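Local coordinates for Atu0111 protein (Agrobacterium tumefaciens, PDB 2FSQ) that is of unknown function but probably has a 2H phosphoesterase-like fold, the kind built round two histidine-containing motifs, at residues Thr44-Leu49 / His84-Gln89; Pro129-Arg134 / Ser154-Trp159; Gly137-Gly142 / Thr176-Ile181; Pro220-Glu225 / Phe232-Val237. All blocks are in the same frame, centred on the assembly; numbering follows the deposited sequence.

Contact 1: Thr44-Leu49 / His84-Gln89; sequences TVVCHL and HMTVFQ. With ACY (acetic acid), chain B.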
# COMPACT_ATOMS: atom_id res chain seq x y z
N THR A 44 -5.98 -7.56 -6.05
CA THR A 44 -4.68 -7.39 -5.41
C THR A 44 -4.47 -8.47 -4.37
O THR A 44 -5.44 -9.09 -3.93
CB THR A 44 -4.58 -6.00 -4.75
OG1 THR A 44 -3.28 -5.80 -4.20
CG2 THR A 44 -5.61 -5.82 -3.65
N VAL A 45 -3.21 -8.69 -3.97
CA VAL A 45 -2.91 -9.52 -2.82
C VAL A 45 -2.38 -8.62 -1.70
O VAL A 45 -1.36 -7.93 -1.88
CB VAL A 45 -1.88 -10.61 -3.11
CG1 VAL A 45 -1.67 -11.47 -1.85
CG2 VAL A 45 -2.35 -11.49 -4.28
N VAL A 46 -3.07 -8.63 -0.56
CA VAL A 46 -2.67 -7.76 0.55
C VAL A 46 -2.75 -8.48 1.88
O VAL A 46 -3.42 -9.50 1.98
CB VAL A 46 -3.57 -6.48 0.64
CG1 VAL A 46 -3.73 -5.82 -0.70
CG2 VAL A 46 -4.93 -6.78 1.25
N CYS A 47 -2.06 -7.93 2.88
CA CYS A 47 -2.20 -8.33 4.28
C CYS A 47 -2.87 -7.21 5.04
O CYS A 47 -2.28 -6.13 5.20
CB CYS A 47 -0.83 -8.58 4.90
SG CYS A 47 0.09 -9.97 4.20
N HIS A 48 -4.09 -7.42 5.53
CA HIS A 48 -4.74 -6.42 6.37
C HIS A 48 -4.11 -6.44 7.77
O HIS A 48 -3.45 -7.40 8.14
CB HIS A 48 -6.23 -6.70 6.52
CG HIS A 48 -7.06 -6.27 5.35
ND1 HIS A 48 -7.34 -7.10 4.29
CD2 HIS A 48 -7.71 -5.10 5.09
CE1 HIS A 48 -8.11 -6.46 3.42
NE2 HIS A 48 -8.35 -5.25 3.88
N LEU A 49 -4.31 -5.37 8.54
CA LEU A 49 -4.01 -5.41 9.97
C LEU A 49 -5.03 -6.30 10.69
O LEU A 49 -6.09 -6.62 10.15
CB LEU A 49 -4.02 -4.01 10.57
CG LEU A 49 -3.08 -3.00 9.92
CD1 LEU A 49 -3.16 -1.65 10.61
CD2 LEU A 49 -1.63 -3.51 9.92
N HIS A 84 -3.61 -1.89 5.09
CA HIS A 84 -3.04 -3.14 4.62
C HIS A 84 -1.65 -2.90 4.08
O HIS A 84 -1.32 -1.78 3.70
CB HIS A 84 -3.88 -3.73 3.47
CG HIS A 84 -4.02 -2.80 2.31
ND1 HIS A 84 -3.26 -2.87 1.15
CD2 HIS A 84 -4.87 -1.76 2.13
CE1 HIS A 84 -3.62 -1.90 0.33
NE2 HIS A 84 -4.60 -1.21 0.90
N MSE A 85 -0.86 -3.96 4.03
CA MSE A 85 0.37 -3.94 3.27
C MSE A 85 0.12 -4.77 2.01
O MSE A 85 -0.16 -5.96 2.09
CB MSE A 85 1.53 -4.58 4.04
CG MSE A 85 2.83 -4.48 3.24
SE MSE A 85 4.28 -5.49 4.11
CE MSE A 85 3.83 -7.24 3.38
N THR A 86 0.27 -4.16 0.83
CA THR A 86 0.18 -4.93 -0.42
C THR A 86 1.39 -5.87 -0.52
O THR A 86 2.52 -5.50 -0.21
CB THR A 86 0.11 -3.98 -1.61
OG1 THR A 86 -1.06 -3.18 -1.45
CG2 THR A 86 0.04 -4.72 -2.95
N VAL A 87 1.11 -7.12 -0.89
CA VAL A 87 2.16 -8.10 -1.14
C VAL A 87 2.45 -8.16 -2.64
O VAL A 87 3.61 -8.18 -3.05
CB VAL A 87 1.76 -9.49 -0.63
CG1 VAL A 87 2.84 -10.53 -0.92
CG2 VAL A 87 1.49 -9.42 0.88
N PHE A 88 1.40 -8.18 -3.46
CA PHE A 88 1.57 -8.21 -4.92
C PHE A 88 0.37 -7.54 -5.56
O PHE A 88 -0.76 -7.98 -5.33
CB PHE A 88 1.71 -9.66 -5.41
CG PHE A 88 2.10 -9.76 -6.86
CD1 PHE A 88 3.43 -9.79 -7.22
CD2 PHE A 88 1.12 -9.83 -7.86
CE1 PHE A 88 3.81 -9.89 -8.56
CE2 PHE A 88 1.49 -9.92 -9.21
CZ PHE A 88 2.82 -9.98 -9.55
N GLN A 89 0.59 -6.46 -6.32
CA GLN A 89 -0.51 -5.76 -6.98
C GLN A 89 -1.14 -6.64 -8.03
O GLN A 89 -0.43 -7.22 -8.85
CB GLN A 89 -0.04 -4.51 -7.70
CG GLN A 89 0.36 -3.36 -6.82
CD GLN A 89 0.59 -2.07 -7.62
OE1 GLN A 89 0.12 -1.95 -8.75
NE2 GLN A 89 1.30 -1.12 -7.03
C ACY B . -0.59 0.62 -1.76
O ACY B . -1.42 0.86 -0.84
OXT ACY B . -0.22 -0.53 -2.10
CH3 ACY B . 0.04 1.80 -2.46
O HOH W 1 -3.11 -3.50 -3.11
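The carbonyl oxygen of Val45 is gripped by two backbone N-H groups. Val87 N donates to Val45 O at 2.8 Å, and Phe88 N donates to the same oxygen at 3.2 Å, along a lone pair. Val45 N returns a bond to Phe88 O. Two residues therefore face one, which makes a classic beta bulge. Beyond it the antiparallel pairing is regular, with Cys47 and Met85 exchanging bonds of 2.8 Å in both directions, from N to O.

Val46, His48, His84 and Thr86 share one face of the sheet. The His84 ring takes the crowded position between backbone N and carbonyl carbon (chi1 57°). This sets His84 ND1 3.5 Å from CG1 of Val46. Thr86 OG1, anti to its own carbonyl carbon, donates to OXT of a bound acetic acid at 2.9 Å. It also accepts from a water that lies 2.6 Å from Thr44 OG1, so the hydroxyl both donates and accepts. On the other face Cys47 SG packs against Val87 CG2 at 3.6 Å, and Val45 meets Phe163 and Phe167 of helix 150-167.

The acetic acid, probably from the crystallisation liquor, is also bound by Thr182 OG1. His84-Met85-Thr86 fits the first His-x-Thr motif of 2H phosphoesterase-like folds, and the ligand probably marks the cleft where two such motifs face each other.

Contact 2: Pro129-Arg134 / Ser154-Trp159; sequences PAFNMR and SIVALW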
# COMPACT_ATOMS: atom_id res chain seq x y z
N PRO A 129 6.35 -20.20 3.62
CA PRO A 129 6.54 -19.86 5.02
C PRO A 129 6.01 -18.48 5.38
O PRO A 129 6.00 -17.55 4.56
CB PRO A 129 8.07 -19.91 5.18
CG PRO A 129 8.57 -20.74 4.05
CD PRO A 129 7.64 -20.42 2.92
N ALA A 130 5.61 -18.34 6.64
CA ALA A 130 5.20 -17.05 7.16
C ALA A 130 6.40 -16.11 7.25
O ALA A 130 7.55 -16.54 7.36
CB ALA A 130 4.59 -17.22 8.54
N PHE A 131 6.10 -14.82 7.18
CA PHE A 131 7.10 -13.78 7.31
C PHE A 131 6.63 -12.73 8.30
O PHE A 131 5.43 -12.55 8.52
CB PHE A 131 7.41 -13.15 5.95
CG PHE A 131 6.19 -12.64 5.21
CD1 PHE A 131 5.68 -11.36 5.45
CD2 PHE A 131 5.55 -13.45 4.27
CE1 PHE A 131 4.54 -10.90 4.74
CE2 PHE A 131 4.44 -13.00 3.57
CZ PHE A 131 3.93 -11.72 3.81
N ASN A 132 7.60 -12.04 8.90
CA ASN A 132 7.35 -10.93 9.79
C ASN A 132 7.96 -9.67 9.19
O ASN A 132 9.05 -9.73 8.63
CB ASN A 132 8.05 -11.20 11.12
CG ASN A 132 7.51 -12.42 11.82
OD1 ASN A 132 6.31 -12.50 12.08
ND2 ASN A 132 8.39 -13.38 12.12
N MSE A 133 7.24 -8.55 9.29
CA MSE A 133 7.68 -7.27 8.76
C MSE A 133 7.81 -6.26 9.89
O MSE A 133 7.14 -6.40 10.93
CB MSE A 133 6.69 -6.74 7.71
CG MSE A 133 6.31 -7.74 6.62
SE MSE A 133 7.78 -8.17 5.42
CE MSE A 133 7.98 -6.50 4.44
N ARG A 134 8.64 -5.25 9.69
CA ARG A 134 8.81 -4.15 10.66
C ARG A 134 8.80 -2.83 9.92
O ARG A 134 9.13 -2.77 8.72
CB ARG A 134 10.11 -4.28 11.48
CG ARG A 134 11.35 -4.25 10.66
CD ARG A 134 12.50 -4.46 11.62
NE ARG A 134 13.76 -4.73 10.93
CZ ARG A 134 14.69 -3.82 10.75
NH1 ARG A 134 14.50 -2.58 11.18
NH2 ARG A 134 15.81 -4.15 10.13
N SER A 154 13.88 -12.39 2.31
CA SER A 154 14.00 -13.50 1.37
C SER A 154 12.68 -14.26 1.24
O SER A 154 12.26 -14.63 0.15
CB SER A 154 15.18 -14.39 1.78
OG SER A 154 15.26 -15.53 0.96
N ILE A 155 11.98 -14.45 2.36
CA ILE A 155 10.71 -15.15 2.33
C ILE A 155 9.64 -14.38 1.55
O ILE A 155 8.96 -14.95 0.69
CB ILE A 155 10.23 -15.46 3.77
CG1 ILE A 155 11.20 -16.42 4.46
CG2 ILE A 155 8.80 -16.04 3.76
CD1 ILE A 155 10.96 -16.55 5.94
N VAL A 156 9.49 -13.10 1.84
CA VAL A 156 8.46 -12.33 1.13
C VAL A 156 8.81 -12.20 -0.35
O VAL A 156 7.92 -12.18 -1.19
CB VAL A 156 8.08 -10.99 1.86
CG1 VAL A 156 9.19 -9.96 1.78
CG2 VAL A 156 6.75 -10.44 1.33
N ALA A 157 10.10 -12.17 -0.68
CA ALA A 157 10.48 -12.13 -2.10
C ALA A 157 10.04 -13.42 -2.79
O ALA A 157 9.66 -13.41 -3.97
CB ALA A 157 11.98 -11.93 -2.26
N LEU A 158 10.11 -14.54 -2.07
CA LEU A 158 9.64 -15.82 -2.64
C LEU A 158 8.14 -15.79 -2.90
O LEU A 158 7.67 -16.25 -3.93
CB LEU A 158 10.03 -17.01 -1.75
CG LEU A 158 9.42 -18.37 -2.12
CD1 LEU A 158 9.88 -18.83 -3.50
CD2 LEU A 158 9.81 -19.39 -1.06
N TRP A 159 7.37 -15.26 -1.95
CA TRP A 159 5.94 -15.07 -2.18
C TRP A 159 5.70 -14.27 -3.46
O TRP A 159 4.87 -14.65 -4.28
CB TRP A 159 5.30 -14.33 -1.01
CG TRP A 159 4.97 -15.18 0.20
CD1 TRP A 159 5.82 -15.58 1.19
CD2 TRP A 159 3.68 -15.70 0.54
NE1 TRP A 159 5.14 -16.32 2.14
CE2 TRP A 159 3.82 -16.41 1.76
CE3 TRP A 159 2.42 -15.64 -0.06
CZ2 TRP A 159 2.74 -17.03 2.39
CZ3 TRP A 159 1.34 -16.26 0.57
CH2 TRP A 159 1.52 -16.97 1.77
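A T-shaped aromatic pair joins the stretch leading into strand 133-139 to helix 150-167, which follows the beta hairpin of strands 133-139 and 142-147. The tight part centres on Phe131. Its ring sits in the crowded position between backbone N and carbonyl carbon (chi1 53°), which turns it in toward the helix. The CD2-CE2 edge of Phe131 points at the face of the Trp159 five-membered ring, with centroids 5.0 Å apart and planes at 80°. One face of the Phe131 ring is covered by Val156 CG2, which stands 4.0 Å from the ring centroid in a CH-pi contact. Phe131 is thus held by the helix at an edge and over a face. Deeper in, Met133 SE reaches Val156 CG1 more loosely, at 4.3 Å. Met85 and Phe179 close the buried side there.

The other side is more exposed to solvent. Pro129 and Ala130 lie there, and Ile155 packs against their backbone. Ile155 CG2 comes 3.3 Å from Pro129 O and also bridges Pro129 CB and Phe131 CB. Ile155 CD1 touches Ala130 O at 3.7 Å.

One polar bond pins this outer part. With CG anti to its carbonyl carbon and the indole turned across the chain by chi2 (82°), Trp159 presents NE1 to the loop. Trp159 NE1 donates to Pro129 O at 2.8 Å, almost straight, with the oxygen in the indole plane.

Contact 3: Gly137-Gly142 / Thr176-Ile181; sequences GLRPVG and TYEFHI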
# COMPACT_ATOMS: atom_id res chain seq x y z
N GLY A 137 10.48 3.37 8.20
CA GLY A 137 10.42 4.80 7.88
C GLY A 137 8.99 5.26 7.91
O GLY A 137 8.08 4.45 7.79
N LEU A 138 8.80 6.58 8.03
CA LEU A 138 7.48 7.22 7.97
C LEU A 138 7.55 8.41 7.05
O LEU A 138 8.54 9.14 7.04
CB LEU A 138 7.03 7.72 9.35
CG LEU A 138 6.37 6.85 10.40
CD1 LEU A 138 5.84 7.75 11.51
CD2 LEU A 138 5.25 6.05 9.79
N ARG A 139 6.47 8.63 6.32
CA ARG A 139 6.36 9.79 5.45
C ARG A 139 4.87 10.15 5.44
O ARG A 139 4.05 9.40 5.94
CB ARG A 139 6.86 9.41 4.06
CG ARG A 139 6.12 8.20 3.52
CD ARG A 139 6.77 7.59 2.32
NE ARG A 139 6.09 6.34 2.00
CZ ARG A 139 6.51 5.48 1.08
NH1 ARG A 139 7.61 5.73 0.38
NH2 ARG A 139 5.82 4.37 0.86
N PRO A 140 4.52 11.33 4.91
CA PRO A 140 3.09 11.70 4.97
C PRO A 140 2.11 10.68 4.39
O PRO A 140 0.98 10.58 4.87
CB PRO A 140 3.04 13.02 4.20
CG PRO A 140 4.38 13.61 4.46
CD PRO A 140 5.33 12.43 4.34
N VAL A 141 2.54 9.90 3.39
CA VAL A 141 1.65 8.89 2.83
C VAL A 141 1.58 7.59 3.63
O VAL A 141 0.73 6.74 3.35
CB VAL A 141 1.94 8.56 1.34
CG1 VAL A 141 1.66 9.77 0.47
CG2 VAL A 141 3.36 8.07 1.13
N GLY A 142 2.48 7.39 4.60
CA GLY A 142 2.39 6.18 5.41
C GLY A 142 3.72 5.59 5.84
O GLY A 142 4.70 6.29 6.03
N THR A 176 12.88 -4.63 -6.81
CA THR A 176 13.24 -3.52 -5.93
C THR A 176 12.02 -2.92 -5.23
O THR A 176 12.04 -1.77 -4.78
CB THR A 176 13.91 -2.40 -6.75
OG1 THR A 176 13.07 -2.07 -7.87
CG2 THR A 176 15.29 -2.86 -7.23
N TYR A 177 10.98 -3.73 -5.11
CA TYR A 177 9.70 -3.29 -4.56
C TYR A 177 9.82 -2.72 -3.14
O TYR A 177 10.41 -3.37 -2.27
CB TYR A 177 8.71 -4.46 -4.61
CG TYR A 177 7.32 -4.08 -4.13
CD1 TYR A 177 6.48 -3.30 -4.92
CD2 TYR A 177 6.88 -4.46 -2.87
CE1 TYR A 177 5.24 -2.92 -4.48
CE2 TYR A 177 5.63 -4.08 -2.40
CZ TYR A 177 4.81 -3.30 -3.21
OH TYR A 177 3.56 -2.90 -2.76
N GLU A 178 9.22 -1.55 -2.91
CA GLU A 178 9.16 -0.97 -1.58
C GLU A 178 7.84 -1.34 -0.87
O GLU A 178 6.75 -0.88 -1.26
CB GLU A 178 9.31 0.55 -1.67
CG GLU A 178 9.30 1.23 -0.30
CD GLU A 178 9.51 2.72 -0.40
OE1 GLU A 178 8.61 3.42 -0.89
OE2 GLU A 178 10.59 3.17 0.04
N PHE A 179 7.95 -2.18 0.14
CA PHE A 179 6.80 -2.52 0.95
C PHE A 179 6.36 -1.34 1.79
O PHE A 179 7.19 -0.60 2.31
CB PHE A 179 7.10 -3.72 1.85
CG PHE A 179 7.32 -5.00 1.10
CD1 PHE A 179 6.24 -5.77 0.69
CD2 PHE A 179 8.61 -5.43 0.81
CE1 PHE A 179 6.46 -6.96 -0.01
CE2 PHE A 179 8.81 -6.60 0.12
CZ PHE A 179 7.75 -7.36 -0.29
N HIS A 180 5.06 -1.18 1.96
CA HIS A 180 4.55 -0.04 2.70
C HIS A 180 3.13 -0.26 3.15
O HIS A 180 2.44 -1.14 2.61
CB HIS A 180 4.63 1.22 1.84
CG HIS A 180 3.85 1.12 0.57
ND1 HIS A 180 4.31 0.42 -0.53
CD2 HIS A 180 2.64 1.61 0.22
CE1 HIS A 180 3.42 0.48 -1.50
NE2 HIS A 180 2.40 1.22 -1.08
N ILE A 181 2.72 0.51 4.15
CA ILE A 181 1.30 0.64 4.47
C ILE A 181 0.89 2.08 4.17
O ILE A 181 1.46 3.03 4.70
CB ILE A 181 1.01 0.29 5.94
CG1 ILE A 181 1.22 -1.22 6.12
CG2 ILE A 181 -0.41 0.70 6.32
CD1 ILE A 181 1.01 -1.73 7.54
O HOH W 2 3.37 4.53 2.54
O HOH W 3 6.15 2.97 -1.97
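In the conformer described, Arg139 and Glu178 meet tip to tip in a salt bridge. Arg139 NH1 donates to Glu178 OE1 at 2.8 Å. The oxygen lies close to the guanidinium plane, but the N-H arrives from above the carboxylate plane, and the two groups are turned 70° apart. A water reinforces the pair, accepting from Arg139 NH2 and donating to Glu178 OE1 at 2.7 Å. A second water runs from Arg139 NH2 to the backbone oxygen of Ile181.

His180 ND1 donates to Glu178 O at 2.9 Å, in the ring plane. This bond fixes the ring's rotation and puts the proton on ND1. His180 opens a sequence that fits the second His-x-Thr motif of a 2H phosphoesterase-like fold, and its side chain comes within about 3 Å of the bound acetic acid. Arg139 NH2 lies 3.5 Å from His180 CB, obliquely placed to the ring.

Arg139 starts a type I turn to Gly142 that links strands 133-139 and 142-147. Gly142 has a positive phi (145°), and its CA makes a CH...O contact of 3.4 Å with Ile181 O. Ile181 itself turns away from the turn and packs on Met145, Met85 and Leu49.

Contact 4: Pro220-Glu225 / Phe232-Val237; sequences PPAFCE and FKELVV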
# COMPACT_ATOMS: atom_id res chain seq x y z
N PRO A 220 -2.71 -13.15 7.30
CA PRO A 220 -2.03 -13.81 6.18
C PRO A 220 -2.38 -13.14 4.84
O PRO A 220 -3.44 -12.52 4.71
CB PRO A 220 -2.60 -15.23 6.20
CG PRO A 220 -3.17 -15.40 7.55
CD PRO A 220 -3.57 -14.08 8.06
N PRO A 221 -1.50 -13.28 3.84
CA PRO A 221 -1.81 -12.67 2.55
C PRO A 221 -3.12 -13.20 1.97
O PRO A 221 -3.43 -14.39 2.13
CB PRO A 221 -0.64 -13.11 1.66
CG PRO A 221 0.47 -13.42 2.62
CD PRO A 221 -0.22 -14.01 3.83
N ALA A 222 -3.87 -12.33 1.31
CA ALA A 222 -5.14 -12.69 0.73
C ALA A 222 -5.33 -12.01 -0.61
O ALA A 222 -5.04 -10.81 -0.74
CB ALA A 222 -6.28 -12.31 1.69
N PHE A 223 -5.86 -12.76 -1.57
CA PHE A 223 -6.29 -12.18 -2.84
C PHE A 223 -7.64 -11.50 -2.62
O PHE A 223 -8.58 -12.13 -2.11
CB PHE A 223 -6.36 -13.28 -3.92
CG PHE A 223 -6.87 -12.78 -5.25
CD1 PHE A 223 -6.17 -11.80 -5.96
CD2 PHE A 223 -8.03 -13.30 -5.80
CE1 PHE A 223 -6.63 -11.34 -7.17
CE2 PHE A 223 -8.49 -12.84 -7.02
CZ PHE A 223 -7.79 -11.87 -7.72
N CYS A 224 -7.72 -10.23 -3.01
CA CYS A 224 -8.86 -9.37 -2.71
C CYS A 224 -9.34 -8.67 -3.96
O CYS A 224 -8.58 -8.49 -4.92
CB CYS A 224 -8.49 -8.26 -1.71
SG CYS A 224 -7.93 -8.83 -0.10
N GLU A 225 -10.60 -8.25 -3.93
CA GLU A 225 -11.10 -7.30 -4.93
C GLU A 225 -11.50 -5.98 -4.26
O GLU A 225 -11.82 -5.96 -3.06
CB GLU A 225 -12.27 -7.89 -5.72
CG GLU A 225 -13.51 -8.07 -4.87
CD GLU A 225 -14.66 -8.76 -5.59
OE1 GLU A 225 -14.49 -9.21 -6.75
OE2 GLU A 225 -15.72 -8.86 -4.95
N PHE A 232 -11.22 -3.63 0.82
CA PHE A 232 -10.62 -4.75 0.09
C PHE A 232 -11.26 -6.03 0.59
O PHE A 232 -11.03 -6.44 1.73
CB PHE A 232 -9.10 -4.76 0.28
CG PHE A 232 -8.46 -3.51 -0.22
CD1 PHE A 232 -7.95 -3.46 -1.52
CD2 PHE A 232 -8.40 -2.36 0.57
CE1 PHE A 232 -7.40 -2.29 -2.01
CE2 PHE A 232 -7.88 -1.18 0.07
CZ PHE A 232 -7.35 -1.15 -1.22
N LYS A 233 -12.09 -6.64 -0.26
CA LYS A 233 -12.82 -7.83 0.13
C LYS A 233 -11.97 -9.06 -0.13
O LYS A 233 -11.54 -9.29 -1.26
CB LYS A 233 -14.12 -7.89 -0.67
CG LYS A 233 -14.91 -9.15 -0.45
CD LYS A 233 -16.29 -9.04 -1.09
CE LYS A 233 -17.03 -10.37 -1.10
NZ LYS A 233 -17.15 -10.99 0.24
N GLU A 234 -11.71 -9.84 0.92
CA GLU A 234 -10.90 -11.05 0.79
C GLU A 234 -11.64 -12.16 0.07
O GLU A 234 -12.76 -12.53 0.46
CB GLU A 234 -10.41 -11.55 2.16
CG GLU A 234 -9.51 -10.57 2.90
CD GLU A 234 -8.86 -11.20 4.12
OE1 GLU A 234 -9.42 -12.20 4.63
OE2 GLU A 234 -7.82 -10.68 4.58
N LEU A 235 -11.01 -12.69 -0.96
CA LEU A 235 -11.61 -13.77 -1.75
C LEU A 235 -10.90 -15.11 -1.52
O LEU A 235 -11.55 -16.15 -1.38
CB LEU A 235 -11.62 -13.42 -3.25
CG LEU A 235 -12.35 -12.13 -3.65
CD1 LEU A 235 -12.18 -11.86 -5.14
CD2 LEU A 235 -13.83 -12.13 -3.26
N VAL A 236 -9.56 -15.08 -1.50
CA VAL A 236 -8.78 -16.29 -1.27
C VAL A 236 -7.71 -15.97 -0.24
O VAL A 236 -6.88 -15.09 -0.47
CB VAL A 236 -8.06 -16.80 -2.54
CG1 VAL A 236 -7.32 -18.11 -2.26
CG2 VAL A 236 -9.03 -16.99 -3.70
N VAL A 237 -7.74 -16.67 0.89
CA VAL A 237 -6.75 -16.45 1.94
C VAL A 237 -5.64 -17.50 1.85
O VAL A 237 -5.90 -18.71 1.76
CB VAL A 237 -7.42 -16.49 3.35
CG1 VAL A 237 -6.37 -16.30 4.44
CG2 VAL A 237 -8.49 -15.42 3.43
O HOH W 4 -6.15 -12.84 5.51
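Strands 222-225 and 233-237 run antiparallel, their axes at 137°, with a classic beta bulge where Leu235 and Val236 both face Phe223. The oxygen Phe223 O takes two donors, Leu235 N at 2.7 Å and Val236 N at 3.2 Å. Phe223 N in turn donates to Val236 O, and Glu225 and Lys233 exchange backbone bonds in both directions.

Phe223, Glu225, Lys233 and Val236 lie on one face. Phe223 holds CG anti to its backbone N (chi1 177°) and packs CB to CB with Val236 at 4.1 Å. Leu235, displaced by the bulge, crosses Glu225 at about a right angle. Its CD1 touches the aliphatic part of Glu225 and comes 3.9 Å from Glu225 OE1. Lys233 runs alongside Glu225, pointing the same way, but Lys233 NZ stays 5.8 Å from Glu225 OE2. They form no salt bridge with each other, though the opposite charges may attract weakly.

The other face carries Ala222, Cys224, Glu234 and Val237. The extended Glu234 lies over both small residues, with Glu234 CG 3.8 Å from Cys224 SG and Glu234 OE2 3.7 Å from Ala222 CB. That carboxylate oxygen forms a salt bridge with Arg219 and accepts from a water that also donates to Pro220 O.

This hairpin completes the four-stranded sheet. Strand 222-226 pairs with strand 42-48 on its other side, and 233-237 is the outermost strand. Helix 111-121 covers the Phe223 face through Thr115, Tyr118 and Arg119, while on the opposite face Glu234 touches His48 and the neighbouring Phe232 meets both His48 and His84.

Overall arrangement
From the N terminus, contact 1 comes first. It closes a loop holding helix 54-67 and pairs two strands of the four-stranded sheet. Contacts 2 and 3 follow and cross, because their segments alternate along the chain. Contact 2 fastens the start of strand 133-139 to helix 150-167, and contact 3 brings its end to strand 179-182, across the three-stranded sheet. Contact 4 is the C-terminal hairpin, joined to contact 1 through strands 42-48 and 222-226. Met85 touches both contacts 2 and 3, so the two sheets meet there. Contacts 1 and 3 bring their histidines to one acetic acid molecule, while contacts 3 and 4 do not touch.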